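Local coordinates for probable host range protein 2-3 (Myxoma virus, PDB 5CZ3) that probably helps the virus multiply in different cell types, as a poxvirus host-range protein of the C7 family, at residues 14-19 against 48-53; 21-26 against 138-143; 44-49 against 90-95; 69-74 against 97-102. All coordinates share one frame; numbering follows the deposited sequence.

Contact 1 (14-19 against 48-53)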
loop_
_atom_site.group_PDB
_atom_site.type_symbol
_atom_site.label_atom_id
_atom_site.label_comp_id
_atom_site.label_asym_id
_atom_site.label_seq_id
_atom_site.Cartn_x
_atom_site.Cartn_y
_atom_site.Cartn_z
ATOM N N PHE A 14 6.067 1.303 0.607
ATOM C CA PHE A 14 7.279 2.017 0.223
ATOM C C PHE A 14 7.536 1.956 -1.279
ATOM O O PHE A 14 7.530 0.880 -1.875
ATOM C CB PHE A 14 8.487 1.452 0.973
ATOM C CG PHE A 14 8.346 1.483 2.468
ATOM C CD1 PHE A 14 8.729 2.602 3.191
ATOM C CD2 PHE A 14 7.833 0.393 3.153
ATOM C CE1 PHE A 14 8.600 2.632 4.568
ATOM C CE2 PHE A 14 7.703 0.418 4.531
ATOM C CZ PHE A 14 8.087 1.538 5.238
ATOM N N LEU A 15 7.758 3.119 -1.883
ATOM C CA LEU A 15 8.167 3.192 -3.282
ATOM C C LEU A 15 9.677 3.391 -3.338
ATOM O O LEU A 15 10.179 4.493 -3.106
ATOM C CB LEU A 15 7.436 4.319 -4.016
ATOM C CG LEU A 15 6.012 4.016 -4.506
ATOM C CD1 LEU A 15 5.030 3.887 -3.348
ATOM C CD2 LEU A 15 5.540 5.073 -5.497
ATOM N N ILE A 16 10.388 2.312 -3.650
ATOM C CA ILE A 16 11.837 2.239 -3.471
ATOM C C ILE A 16 12.631 3.261 -4.280
ATOM O O ILE A 16 13.358 4.077 -3.712
ATOM C CB ILE A 16 12.357 0.831 -3.826
ATOM C CG1 ILE A 16 11.583 -0.233 -3.045
ATOM C CG2 ILE A 16 13.846 0.726 -3.548
ATOM C CD1 ILE A 16 11.556 0.008 -1.551
ATOM N N ASP A 17 12.497 3.209 -5.600
ATOM C CA ASP A 17 13.276 4.076 -6.479
ATOM C C ASP A 17 12.849 5.537 -6.379
ATOM O O ASP A 17 13.616 6.441 -6.706
ATOM C CB ASP A 17 13.168 3.597 -7.927
ATOM C CG ASP A 17 13.802 2.235 -8.137
ATOM O OD1 ASP A 17 14.830 1.951 -7.485
ATOM O OD2 ASP A 17 13.271 1.449 -8.950
ATOM N N GLU A 18 11.620 5.766 -5.927
ATOM C CA GLU A 18 11.125 7.123 -5.742
ATOM C C GLU A 18 11.488 7.641 -4.355
ATOM O O GLU A 18 11.313 8.826 -4.062
ATOM C CB GLU A 18 9.609 7.183 -5.951
ATOM C CG GLU A 18 9.169 7.057 -7.405
ATOM C CD GLU A 18 9.319 5.650 -7.943
ATOM O OE1 GLU A 18 9.244 4.695 -7.142
ATOM O OE2 GLU A 18 9.520 5.498 -9.166
ATOM N N ASN A 19 11.995 6.742 -3.514
ATOM C CA ASN A 19 12.373 7.057 -2.137
ATOM C C ASN A 19 11.240 7.734 -1.369
ATOM O O ASN A 19 11.430 8.787 -0.764
ATOM C CB ASN A 19 13.624 7.940 -2.113
ATOM C CG ASN A 19 14.349 7.889 -0.779
ATOM O OD1 ASN A 19 14.524 6.819 -0.195
ATOM N ND2 ASN A 19 14.772 9.049 -0.291
ATOM N N THR A 48 8.945 -0.045 -8.090
ATOM C CA THR A 48 9.010 -1.106 -7.093
ATOM C C THR A 48 8.221 -0.742 -5.840
ATOM O O THR A 48 8.463 0.295 -5.222
ATOM C CB THR A 48 10.469 -1.414 -6.694
ATOM O OG1 THR A 48 11.236 -1.722 -7.864
ATOM C CG2 THR A 48 10.527 -2.592 -5.733
ATOM N N PHE A 49 7.271 -1.596 -5.474
ATOM C CA PHE A 49 6.511 -1.423 -4.241
ATOM C C PHE A 49 6.926 -2.454 -3.201
ATOM O O PHE A 49 6.971 -3.649 -3.489
ATOM C CB PHE A 49 5.006 -1.547 -4.491
ATOM C CG PHE A 49 4.447 -0.515 -5.427
ATOM C CD1 PHE A 49 4.486 -0.709 -6.797
ATOM C CD2 PHE A 49 3.857 0.637 -4.934
ATOM C CE1 PHE A 49 3.963 0.234 -7.657
ATOM C CE2 PHE A 49 3.334 1.584 -5.790
ATOM C CZ PHE A 49 3.386 1.382 -7.153
ATOM N N ILE A 50 7.225 -1.995 -1.992
ATOM C CA ILE A 50 7.397 -2.905 -0.869
ATOM C C ILE A 50 6.334 -2.614 0.181
ATOM O O ILE A 50 6.271 -1.514 0.730
ATOM C CB ILE A 50 8.803 -2.803 -0.248
ATOM C CG1 ILE A 50 9.830 -3.452 -1.176
ATOM C CG2 ILE A 50 8.836 -3.481 1.114
ATOM C CD1 ILE A 50 11.224 -3.512 -0.603
ATOM N N LEU A 51 5.483 -3.602 0.437
ATOM C CA LEU A 51 4.410 -3.460 1.413
ATOM C C LEU A 51 4.721 -4.269 2.660
ATOM O O LEU A 51 4.894 -5.487 2.592
ATOM C CB LEU A 51 3.065 -3.904 0.826
ATOM C CG LEU A 51 2.516 -3.189 -0.413
ATOM C CD1 LEU A 51 3.091 -3.769 -1.698
ATOM C CD2 LEU A 51 0.996 -3.247 -0.433
ATOM N N VAL A 52 4.797 -3.591 3.799
ATOM C CA VAL A 52 5.034 -4.270 5.064
ATOM C C VAL A 52 3.736 -4.365 5.853
ATOM O O VAL A 52 3.274 -3.382 6.433
ATOM C CB VAL A 52 6.102 -3.554 5.901
ATOM C CG1 VAL A 52 6.328 -4.294 7.211
ATOM C CG2 VAL A 52 7.402 -3.437 5.111
ATOM N N LEU A 53 3.149 -5.556 5.862
ATOM C CA LEU A 53 1.864 -5.780 6.513
ATOM C C LEU A 53 2.030 -6.444 7.874
ATOM O O LEU A 53 2.751 -7.434 8.008
ATOM C CB LEU A 53 0.962 -6.636 5.622
ATOM C CG LEU A 53 -0.399 -7.037 6.194
ATOM C CD1 LEU A 53 -1.285 -5.816 6.386
ATOM C CD2 LEU A 53 -1.081 -8.064 5.299
#
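Phe14 O is held by two donors from the strand opposite. Ile50 N gives a nearly straight hydrogen bond of 2.9 Å to Phe14 O (171° at the hydrogen). Phe49 CA adds a weaker CA-H...O contact at 3.5 Å to the same Phe14 O. The return bond, Phe14 N to Ile50 O, is 2.8 Å, so Phe14 and Ile50 form an antiparallel hydrogen-bonded pair. Two residues on, Ile16 N reaches Thr48 O at 3.2 Å, just as the chain leaves the strand for a type I turn from Ile16 to Asn19. The Phe14 ring turns an edge to Val52, with CE2 3.9 Å from Val52 CG2. Ile16 crosses Ile50 obliquely, with Ile16 CD1 3.7 Å from Ile50 CD1. On the other face, Leu15 and Phe49 point the same way side by side, with Leu15 CD1 3.8 Å from Phe49 CE2. Strand 10-15 lies between 45-54 and 20-23 in one sheet of the beta-sandwich. Leu15 and Phe49 pack on Leu39 of strand 34-40 in the other sheet, while Phe14 and Ile50 meet Trp151, near the end of the modelled chain.

Contact 2 (21-26 against 138-143)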
loop_
_atom_site.group_PDB
_atom_site.type_symbol
_atom_site.label_atom_id
_atom_site.label_comp_id
_atom_site.label_asym_id
_atom_site.label_seq_id
_atom_site.Cartn_x
_atom_site.Cartn_y
_atom_site.Cartn_z
ATOM N N SER A 21 7.939 7.115 1.418
ATOM C CA SER A 21 7.293 6.259 2.405
ATOM C C SER A 21 5.835 6.654 2.613
ATOM O O SER A 21 5.545 7.694 3.206
ATOM C CB SER A 21 8.035 6.319 3.744
ATOM O OG SER A 21 9.335 5.765 3.642
ATOM N N ILE A 22 4.922 5.826 2.119
ATOM C CA ILE A 22 3.506 6.006 2.397
ATOM C C ILE A 22 3.151 5.170 3.620
ATOM O O ILE A 22 2.914 3.967 3.510
ATOM C CB ILE A 22 2.623 5.599 1.206
ATOM C CG1 ILE A 22 3.116 6.268 -0.078
ATOM C CG2 ILE A 22 1.176 5.970 1.470
ATOM C CD1 ILE A 22 2.388 5.805 -1.321
ATOM N N LYS A 23 3.118 5.810 4.784
ATOM C CA LYS A 23 3.017 5.083 6.044
ATOM C C LYS A 23 1.610 5.088 6.632
ATOM O O LYS A 23 0.821 6.004 6.384
ATOM C CB LYS A 23 4.005 5.663 7.058
ATOM C CG LYS A 23 5.425 5.764 6.527
ATOM C CD LYS A 23 6.439 5.810 7.653
ATOM C CE LYS A 23 6.606 4.442 8.289
ATOM N NZ LYS A 23 7.664 4.444 9.335
ATOM N N HIS A 24 1.315 4.049 7.411
ATOM C CA HIS A 24 0.032 3.890 8.094
ATOM C C HIS A 24 -1.137 3.933 7.113
ATOM O O HIS A 24 -2.117 4.648 7.322
ATOM C CB HIS A 24 -0.138 4.959 9.179
ATOM C CG HIS A 24 0.873 4.867 10.281
ATOM N ND1 HIS A 24 0.716 5.511 11.489
ATOM C CD2 HIS A 24 2.053 4.207 10.358
ATOM C CE1 HIS A 24 1.755 5.251 12.263
ATOM N NE2 HIS A 24 2.581 4.463 11.600
ATOM N N VAL A 25 -1.019 3.154 6.045
ATOM C CA VAL A 25 -2.048 3.068 5.018
ATOM C C VAL A 25 -3.281 2.329 5.539
ATOM O O VAL A 25 -4.398 2.544 5.071
ATOM C CB VAL A 25 -1.500 2.363 3.759
ATOM C CG1 VAL A 25 -2.551 2.297 2.666
ATOM C CG2 VAL A 25 -0.259 3.084 3.260
ATOM N N ASN A 26 -3.065 1.468 6.528
ATOM C CA ASN A 26 -4.128 0.666 7.128
ATOM C C ASN A 26 -5.311 1.472 7.657
ATOM O O ASN A 26 -5.148 2.600 8.125
ATOM C CB ASN A 26 -3.552 -0.160 8.273
ATOM C CG ASN A 26 -2.886 0.704 9.324
ATOM O OD1 ASN A 26 -1.694 1.002 9.235
ATOM N ND2 ASN A 26 -3.656 1.124 10.322
ATOM N N TYR A 138 0.116 9.081 6.366
ATOM C CA TYR A 138 0.953 10.239 6.086
ATOM C C TYR A 138 2.102 9.812 5.183
ATOM O O TYR A 138 2.456 8.636 5.136
ATOM C CB TYR A 138 1.480 10.866 7.381
ATOM C CG TYR A 138 2.458 10.000 8.148
ATOM C CD1 TYR A 138 2.011 9.057 9.066
ATOM C CD2 TYR A 138 3.829 10.137 7.967
ATOM C CE1 TYR A 138 2.900 8.267 9.773
ATOM C CE2 TYR A 138 4.725 9.352 8.667
ATOM C CZ TYR A 138 4.257 8.420 9.569
ATOM O OH TYR A 138 5.147 7.637 10.269
ATOM N N ILE A 139 2.682 10.767 4.467
ATOM C CA ILE A 139 3.748 10.452 3.527
ATOM C C ILE A 139 5.064 11.125 3.894
ATOM O O ILE A 139 5.145 12.348 3.987
ATOM C CB ILE A 139 3.370 10.861 2.093
ATOM C CG1 ILE A 139 2.091 10.146 1.653
ATOM C CG2 ILE A 139 4.503 10.544 1.136
ATOM C CD1 ILE A 139 1.611 10.550 0.277
ATOM N N ASP A 140 6.093 10.313 4.108
ATOM C CA ASP A 140 7.442 10.823 4.304
ATOM C C ASP A 140 8.178 10.841 2.971
ATOM O O ASP A 140 8.231 9.827 2.276
ATOM C CB ASP A 140 8.209 9.975 5.322
ATOM C CG ASP A 140 7.757 10.224 6.750
ATOM O OD1 ASP A 140 7.314 11.353 7.047
ATOM O OD2 ASP A 140 7.853 9.292 7.575
ATOM N N PRO A 141 8.755 11.995 2.609
ATOM C CA PRO A 141 9.492 12.141 1.348
ATOM C C PRO A 141 10.859 11.457 1.383
ATOM O O PRO A 141 11.814 11.943 0.776
ATOM C CB PRO A 141 9.643 13.656 1.211
ATOM C CG PRO A 141 9.666 14.149 2.619
ATOM C CD PRO A 141 8.729 13.250 3.383
ATOM N N PHE A 142 10.940 10.336 2.089
ATOM C CA PHE A 142 12.184 9.599 2.242
ATOM C C PHE A 142 11.903 8.161 2.647
ATOM O O PHE A 142 10.761 7.795 2.924
ATOM C CB PHE A 142 13.080 10.270 3.284
ATOM C CG PHE A 142 12.383 10.560 4.586
ATOM C CD1 PHE A 142 12.191 9.560 5.527
ATOM C CD2 PHE A 142 11.923 11.836 4.870
ATOM C CE1 PHE A 142 11.547 9.823 6.718
ATOM C CE2 PHE A 142 11.282 12.107 6.063
ATOM C CZ PHE A 142 11.095 11.099 6.989
ATOM N N ILE A 143 12.951 7.347 2.678
ATOM C CA ILE A 143 12.860 6.006 3.239
ATOM C C ILE A 143 14.000 5.807 4.227
ATOM O O ILE A 143 15.161 5.693 3.834
ATOM C CB ILE A 143 12.917 4.916 2.155
ATOM C CG1 ILE A 143 11.768 5.086 1.161
ATOM C CG2 ILE A 143 12.852 3.540 2.791
ATOM C CD1 ILE A 143 11.801 4.096 0.019
#
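This antiparallel strand pair forms one margin of a beta-sandwich sheet, with 138-140 as its outermost strand. The tight part centres on Ser21. Its N bonds to Asp140 O, and its O takes Asp140 N at 2.8 Å. Ser21 OG, beside its own backbone N, gives a short bond of 2.6 Å to Phe142 O, on a lone pair of that carbonyl. Three bonds therefore hold this buried serine where the edge strand ends. On the inner face Ile22 CG2 comes to 4.3 Å from Ile139 CG1, and both residues pack on Phe118 of the other sheet.

The Lys23 end is the side more open to solvent, although Lys23 and Tyr138 still exchange two backbone bonds, the longer being Tyr138 N to Lys23 O at 3.2 Å. Lys23 CB lies over one face of the Tyr138 ring, a CH-pi contact, and its chain runs alongside the ring to put CD 3.4 Å from Tyr138 OH. The bent chain carries NZ on to a salt bridge with Asp147. Exposed His24 meets the same tyrosine edge-to-face, planes at 73°, with Tyr138 CE1 3.9 Å above the centre of the imidazole.

Contact 3 (44-49 against 90-95)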
loop_
_atom_site.group_PDB
_atom_site.type_symbol
_atom_site.label_atom_id
_atom_site.label_comp_id
_atom_site.label_asym_id
_atom_site.label_seq_id
_atom_site.Cartn_x
_atom_site.Cartn_y
_atom_site.Cartn_z
ATOM N N CYS A 44 9.497 5.875 -19.437
ATOM C CA CYS A 44 9.245 4.458 -19.211
ATOM C C CYS A 44 10.136 3.952 -18.082
ATOM O O CYS A 44 11.358 4.061 -18.159
ATOM C CB CYS A 44 9.501 3.664 -20.491
ATOM S SG CYS A 44 8.379 4.084 -21.847
ATOM N N LYS A 45 9.534 3.407 -17.029
ATOM C CA LYS A 45 10.319 2.974 -15.878
ATOM C C LYS A 45 9.692 1.808 -15.128
ATOM O O LYS A 45 8.527 1.467 -15.334
ATOM C CB LYS A 45 10.524 4.143 -14.911
ATOM C CG LYS A 45 9.243 4.634 -14.258
ATOM C CD LYS A 45 9.492 5.848 -13.380
ATOM C CE LYS A 45 10.117 6.985 -14.172
ATOM N NZ LYS A 45 10.294 8.208 -13.342
ATOM N N TYR A 46 10.487 1.197 -14.256
ATOM C CA TYR A 46 9.998 0.169 -13.350
ATOM C C TYR A 46 9.734 0.779 -11.980
ATOM O O TYR A 46 10.595 1.458 -11.422
ATOM C CB TYR A 46 11.002 -0.980 -13.232
ATOM C CG TYR A 46 11.063 -1.888 -14.439
ATOM C CD1 TYR A 46 10.214 -2.981 -14.553
ATOM C CD2 TYR A 46 11.974 -1.659 -15.462
ATOM C CE1 TYR A 46 10.267 -3.818 -15.651
ATOM C CE2 TYR A 46 12.035 -2.490 -16.564
ATOM C CZ TYR A 46 11.179 -3.569 -16.654
ATOM O OH TYR A 46 11.234 -4.402 -17.749
ATOM N N ILE A 47 8.544 0.543 -11.443
ATOM C CA ILE A 47 8.202 1.046 -10.120
ATOM C C ILE A 47 8.111 -0.103 -9.123
ATOM O O ILE A 47 7.309 -1.022 -9.289
ATOM C CB ILE A 47 6.877 1.826 -10.136
ATOM C CG1 ILE A 47 6.964 2.991 -11.120
ATOM C CG2 ILE A 47 6.545 2.339 -8.744
ATOM C CD1 ILE A 47 5.675 3.759 -11.267
ATOM N N THR A 48 8.945 -0.045 -8.090
ATOM C CA THR A 48 9.010 -1.106 -7.093
ATOM C C THR A 48 8.221 -0.742 -5.840
ATOM O O THR A 48 8.463 0.295 -5.222
ATOM C CB THR A 48 10.469 -1.414 -6.694
ATOM O OG1 THR A 48 11.236 -1.722 -7.864
ATOM C CG2 THR A 48 10.527 -2.592 -5.733
ATOM N N PHE A 49 7.271 -1.596 -5.474
ATOM C CA PHE A 49 6.511 -1.423 -4.241
ATOM C C PHE A 49 6.926 -2.454 -3.201
ATOM O O PHE A 49 6.971 -3.649 -3.489
ATOM C CB PHE A 49 5.006 -1.547 -4.491
ATOM C CG PHE A 49 4.447 -0.515 -5.427
ATOM C CD1 PHE A 49 4.486 -0.709 -6.797
ATOM C CD2 PHE A 49 3.857 0.637 -4.934
ATOM C CE1 PHE A 49 3.963 0.234 -7.657
ATOM C CE2 PHE A 49 3.334 1.584 -5.790
ATOM C CZ PHE A 49 3.386 1.382 -7.153
ATOM N N LYS A 90 6.351 -7.694 -2.162
ATOM C CA LYS A 90 7.130 -6.895 -3.100
ATOM C C LYS A 90 6.595 -7.076 -4.513
ATOM O O LYS A 90 6.512 -8.196 -5.014
ATOM C CB LYS A 90 8.612 -7.271 -3.046
ATOM C CG LYS A 90 9.477 -6.496 -4.036
ATOM C CD LYS A 90 10.956 -6.817 -3.867
ATOM C CE LYS A 90 11.806 -6.046 -4.870
ATOM N NZ LYS A 90 13.264 -6.291 -4.677
ATOM N N VAL A 91 6.223 -5.972 -5.152
ATOM C CA VAL A 91 5.736 -6.033 -6.521
ATOM C C VAL A 91 6.434 -4.981 -7.381
ATOM O O VAL A 91 6.706 -3.868 -6.932
ATOM C CB VAL A 91 4.192 -5.855 -6.585
ATOM C CG1 VAL A 91 3.770 -4.495 -6.064
ATOM C CG2 VAL A 91 3.682 -6.069 -8.002
ATOM N N VAL A 92 6.751 -5.360 -8.613
ATOM C CA VAL A 92 7.377 -4.453 -9.560
ATOM C C VAL A 92 6.519 -4.348 -10.813
ATOM O O VAL A 92 6.201 -5.355 -11.444
ATOM C CB VAL A 92 8.797 -4.916 -9.939
ATOM C CG1 VAL A 92 9.365 -4.044 -11.046
ATOM C CG2 VAL A 92 9.707 -4.899 -8.713
ATOM N N ILE A 93 6.131 -3.126 -11.158
ATOM C CA ILE A 93 5.340 -2.894 -12.357
ATOM C C ILE A 93 6.149 -2.119 -13.383
ATOM O O ILE A 93 7.091 -1.406 -13.038
ATOM C CB ILE A 93 4.046 -2.120 -12.049
ATOM C CG1 ILE A 93 4.374 -0.750 -11.454
ATOM C CG2 ILE A 93 3.164 -2.917 -11.103
ATOM C CD1 ILE A 93 3.160 0.117 -11.208
ATOM N N TYR A 94 5.779 -2.268 -14.649
ATOM C CA TYR A 94 6.408 -1.511 -15.716
ATOM C C TYR A 94 5.397 -0.568 -16.352
ATOM O O TYR A 94 4.361 -1.005 -16.852
ATOM C CB TYR A 94 6.999 -2.445 -16.771
ATOM C CG TYR A 94 7.525 -1.715 -17.982
ATOM C CD1 TYR A 94 8.776 -1.113 -17.965
ATOM C CD2 TYR A 94 6.768 -1.621 -19.142
ATOM C CE1 TYR A 94 9.259 -0.440 -19.071
ATOM C CE2 TYR A 94 7.241 -0.952 -20.248
ATOM C CZ TYR A 94 8.486 -0.363 -20.209
ATOM O OH TYR A 94 8.965 0.305 -21.311
ATOM N N VAL A 95 5.702 0.726 -16.333
ATOM C CA VAL A 95 4.796 1.724 -16.887
ATOM C C VAL A 95 5.468 2.557 -17.972
ATOM O O VAL A 95 6.673 2.807 -17.925
ATOM C CB VAL A 95 4.256 2.664 -15.792
ATOM C CG1 VAL A 95 3.308 1.910 -14.868
ATOM C CG2 VAL A 95 5.401 3.285 -15.006
#
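Two neighbouring antiparallel strands, 45-54 and 87-95, meet here within one sheet of the C7-family beta-sandwich. Their register is regular. Lys45 with Val95, Ile47 with Ile93, and Phe49 with Val91 are hydrogen-bonded pairs, giving six backbone bonds. The straightest is Phe49 N to Val91 O, 2.8 Å and 174° at the hydrogen.

One face is largely apolar and buried. Phe49 CB lies 3.6 Å from Val91 CG1. The Phe49 ring presents its edge to Ile93, whose CD1 is 3.6 Å from Phe49 CE1. Ile93 reaches it with CG1 in the crowded position between backbone N and carbonyl carbon (chi1 61°). Further along, Ile47 CD1 touches Val95 CG2 at 3.8 Å. These side chains pack against Leu39, Met68 and Leu70 of the facing sheet. Lys45 starts on the same face, but its NZ leaves for Thr122 and a salt bridge with Asp123.

The other face is mostly exposed. Tyr94 turns its edge to the face of Tyr46, planes at 53°, and sets CD1 3.6 Å above the centre of that ring. Thr48 OG1 lies 3.6 Å from Val92 CG2. At the strand end Cys44 SG is covalently linked to a beta-mercaptoethanol, probably from the crystallisation liquor, and Cys44 CB sits 3.5 Å from Tyr94 OH.

Contact 4 (69-74 against 97-102)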
loop_
_atom_site.group_PDB
_atom_site.type_symbol
_atom_site.label_atom_id
_atom_site.label_comp_id
_atom_site.label_asym_id
_atom_site.label_seq_id
_atom_site.Cartn_x
_atom_site.Cartn_y
_atom_site.Cartn_z
ATOM N N ARG A 69 -4.495 -4.226 -8.893
ATOM C CA ARG A 69 -4.758 -4.014 -10.307
ATOM C C ARG A 69 -4.096 -2.730 -10.788
ATOM O O ARG A 69 -4.292 -1.664 -10.203
ATOM C CB ARG A 69 -6.260 -3.959 -10.587
ATOM C CG ARG A 69 -6.978 -5.277 -10.398
ATOM C CD ARG A 69 -8.337 -5.246 -11.069
ATOM N NE ARG A 69 -9.069 -6.493 -10.873
ATOM C CZ ARG A 69 -9.079 -7.496 -11.745
ATOM N NH1 ARG A 69 -8.398 -7.398 -12.877
ATOM N NH2 ARG A 69 -9.773 -8.596 -11.486
ATOM N N LEU A 70 -3.307 -2.844 -11.851
ATOM C CA LEU A 70 -2.712 -1.680 -12.493
ATOM C C LEU A 70 -3.467 -1.369 -13.776
ATOM O O LEU A 70 -3.425 -2.148 -14.729
ATOM C CB LEU A 70 -1.230 -1.914 -12.792
ATOM C CG LEU A 70 -0.499 -0.735 -13.438
ATOM C CD1 LEU A 70 -0.404 0.431 -12.465
ATOM C CD2 LEU A 70 0.880 -1.147 -13.929
ATOM N N ASN A 71 -4.157 -0.232 -13.786
ATOM C CA ASN A 71 -4.982 0.177 -14.919
ATOM C C ASN A 71 -5.989 -0.900 -15.314
ATOM O O ASN A 71 -6.245 -1.121 -16.497
ATOM C CB ASN A 71 -4.105 0.539 -16.122
ATOM C CG ASN A 71 -3.204 1.729 -15.849
ATOM O OD1 ASN A 71 -3.555 2.628 -15.083
ATOM N ND2 ASN A 71 -2.034 1.739 -16.477
ATOM N N GLY A 72 -6.549 -1.575 -14.314
ATOM C CA GLY A 72 -7.572 -2.578 -14.545
ATOM C C GLY A 72 -7.056 -4.004 -14.620
ATOM O O GLY A 72 -7.805 -4.950 -14.380
ATOM N N LYS A 73 -5.778 -4.163 -14.953
ATOM C CA LYS A 73 -5.197 -5.492 -15.128
ATOM C C LYS A 73 -4.650 -6.063 -13.823
ATOM O O LYS A 73 -3.946 -5.379 -13.079
ATOM C CB LYS A 73 -4.093 -5.451 -16.186
ATOM N N LYS A 74 -4.975 -7.325 -13.561
ATOM C CA LYS A 74 -4.559 -7.999 -12.336
ATOM C C LYS A 74 -3.043 -8.166 -12.282
ATOM O O LYS A 74 -2.424 -8.607 -13.250
ATOM C CB LYS A 74 -5.244 -9.363 -12.226
ATOM C CG LYS A 74 -5.443 -9.859 -10.804
ATOM N N GLU A 97 3.394 5.256 -19.300
ATOM C CA GLU A 97 2.672 6.508 -19.114
ATOM C C GLU A 97 2.018 6.527 -17.735
ATOM O O GLU A 97 2.253 5.630 -16.926
ATOM C CB GLU A 97 1.625 6.693 -20.214
ATOM C CG GLU A 97 0.681 5.513 -20.377
ATOM C CD GLU A 97 -0.281 5.693 -21.535
ATOM O OE2 GLU A 97 -1.083 4.771 -21.792
ATOM N N ASP A 98 1.206 7.547 -17.472
ATOM C CA ASP A 98 0.508 7.663 -16.192
ATOM C C ASP A 98 -0.342 6.427 -15.924
ATOM O O ASP A 98 -0.982 5.896 -16.829
ATOM C CB ASP A 98 -0.366 8.918 -16.161
ATOM C CG ASP A 98 0.444 10.195 -16.249
ATOM O OD1 ASP A 98 1.682 10.128 -16.096
ATOM O OD2 ASP A 98 -0.156 11.267 -16.467
ATOM N N ALA A 99 -0.339 5.969 -14.677
ATOM C CA ALA A 99 -1.041 4.743 -14.323
ATOM C C ALA A 99 -1.680 4.829 -12.943
ATOM O O ALA A 99 -1.233 5.586 -12.082
ATOM C CB ALA A 99 -0.090 3.558 -14.387
ATOM N N LEU A 100 -2.732 4.043 -12.743
ATOM C CA LEU A 100 -3.392 3.962 -11.449
ATOM C C LEU A 100 -3.191 2.579 -10.842
ATOM O O LEU A 100 -3.489 1.565 -11.471
ATOM C CB LEU A 100 -4.883 4.277 -11.581
ATOM C CG LEU A 100 -5.758 4.066 -10.343
ATOM C CD1 LEU A 100 -5.188 4.787 -9.127
ATOM C CD2 LEU A 100 -7.174 4.533 -10.627
ATOM N N ALA A 101 -2.676 2.546 -9.620
ATOM C CA ALA A 101 -2.440 1.287 -8.929
ATOM C C ALA A 101 -3.406 1.127 -7.761
ATOM O O ALA A 101 -3.434 1.952 -6.848
ATOM C CB ALA A 101 -1.001 1.207 -8.448
ATOM N N ARG A 102 -4.200 0.062 -7.800
ATOM C CA ARG A 102 -5.161 -0.208 -6.741
ATOM C C ARG A 102 -4.799 -1.455 -5.948
ATOM O O ARG A 102 -4.832 -2.563 -6.478
ATOM C CB ARG A 102 -6.568 -0.368 -7.318
ATOM C CG ARG A 102 -7.157 0.893 -7.918
ATOM C CD ARG A 102 -8.655 0.730 -8.109
ATOM N NE ARG A 102 -9.354 2.011 -8.112
ATOM C CZ ARG A 102 -9.735 2.647 -9.212
ATOM N NH1 ARG A 102 -9.486 2.119 -10.402
ATOM N NH2 ARG A 102 -10.366 3.810 -9.125
#
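Arg69 forms an antiparallel hydrogen-bonded pair with Arg102. Its N donates to Arg102 O, and its O accepts from Arg102 N, both bonds at 3.0 Å. The two side chains start on the same face but their ends lead away from the contact. The Arg69 guanidinium turns back over its own hairpin, where NH1 bonds to Gly72 O at 2.9 Å. That of Arg102 lies instead with one face against Leu100 CD2.

Leu70 points to the opposite face, with CG anti to the backbone N. Its CD1 branch does the touching, 3.7 Å from Ala99 CB and 4.1 Å from Ala101 CB. The same Leu70 methyl lies 3.4 Å from Leu100 O.

Asn71 grips the Leu100 backbone twice. Asn71 N donates to Leu100 O at 3.0 Å. Asn71 OD1 accepts Leu100 N at 2.9 Å, nearly straight at the hydrogen (171°), though the donor stands 30° out of the amide carbonyl plane. A side-chain oxygen, not a backbone carbonyl, accepts this strand N-H. Asn71 ND2 rests against Ala99 CB at 3.4 Å.

Asn71 and Gly72, both with positive phi, form the corner of a type I' turn. Backbone bonds join Leu70 and Lys73 in both directions and close a two-residue beta hairpin between strands 67-70 and 73-75.

Strand 99-104 lies between 67-70 and 34-40, and Leu70 faces Ile93 and Val95 of strand 87-95 in the other sheet.

In the fold
From the N terminus, 14-19 opens contact 1 and 21-26 opens contact 2 before the first loop is closed. Segment 44-49 then opens contact 3, and 48-53 closes contact 1, with Thr48 and Phe49 serving both. Segment 69-74 opens contact 4, 90-95 closes contact 3, and 97-102 closes contact 4. Last comes 138-143, which closes contact 2. Contacts 1 and 2 therefore cross, as do contacts 3 and 4, and the latter two nest inside the long loop of contact 2. Contacts 1, 2 and 3 join strands of one sheet. Contact 4 lies in the facing sheet and touches contact 3 across the core of the sandwich.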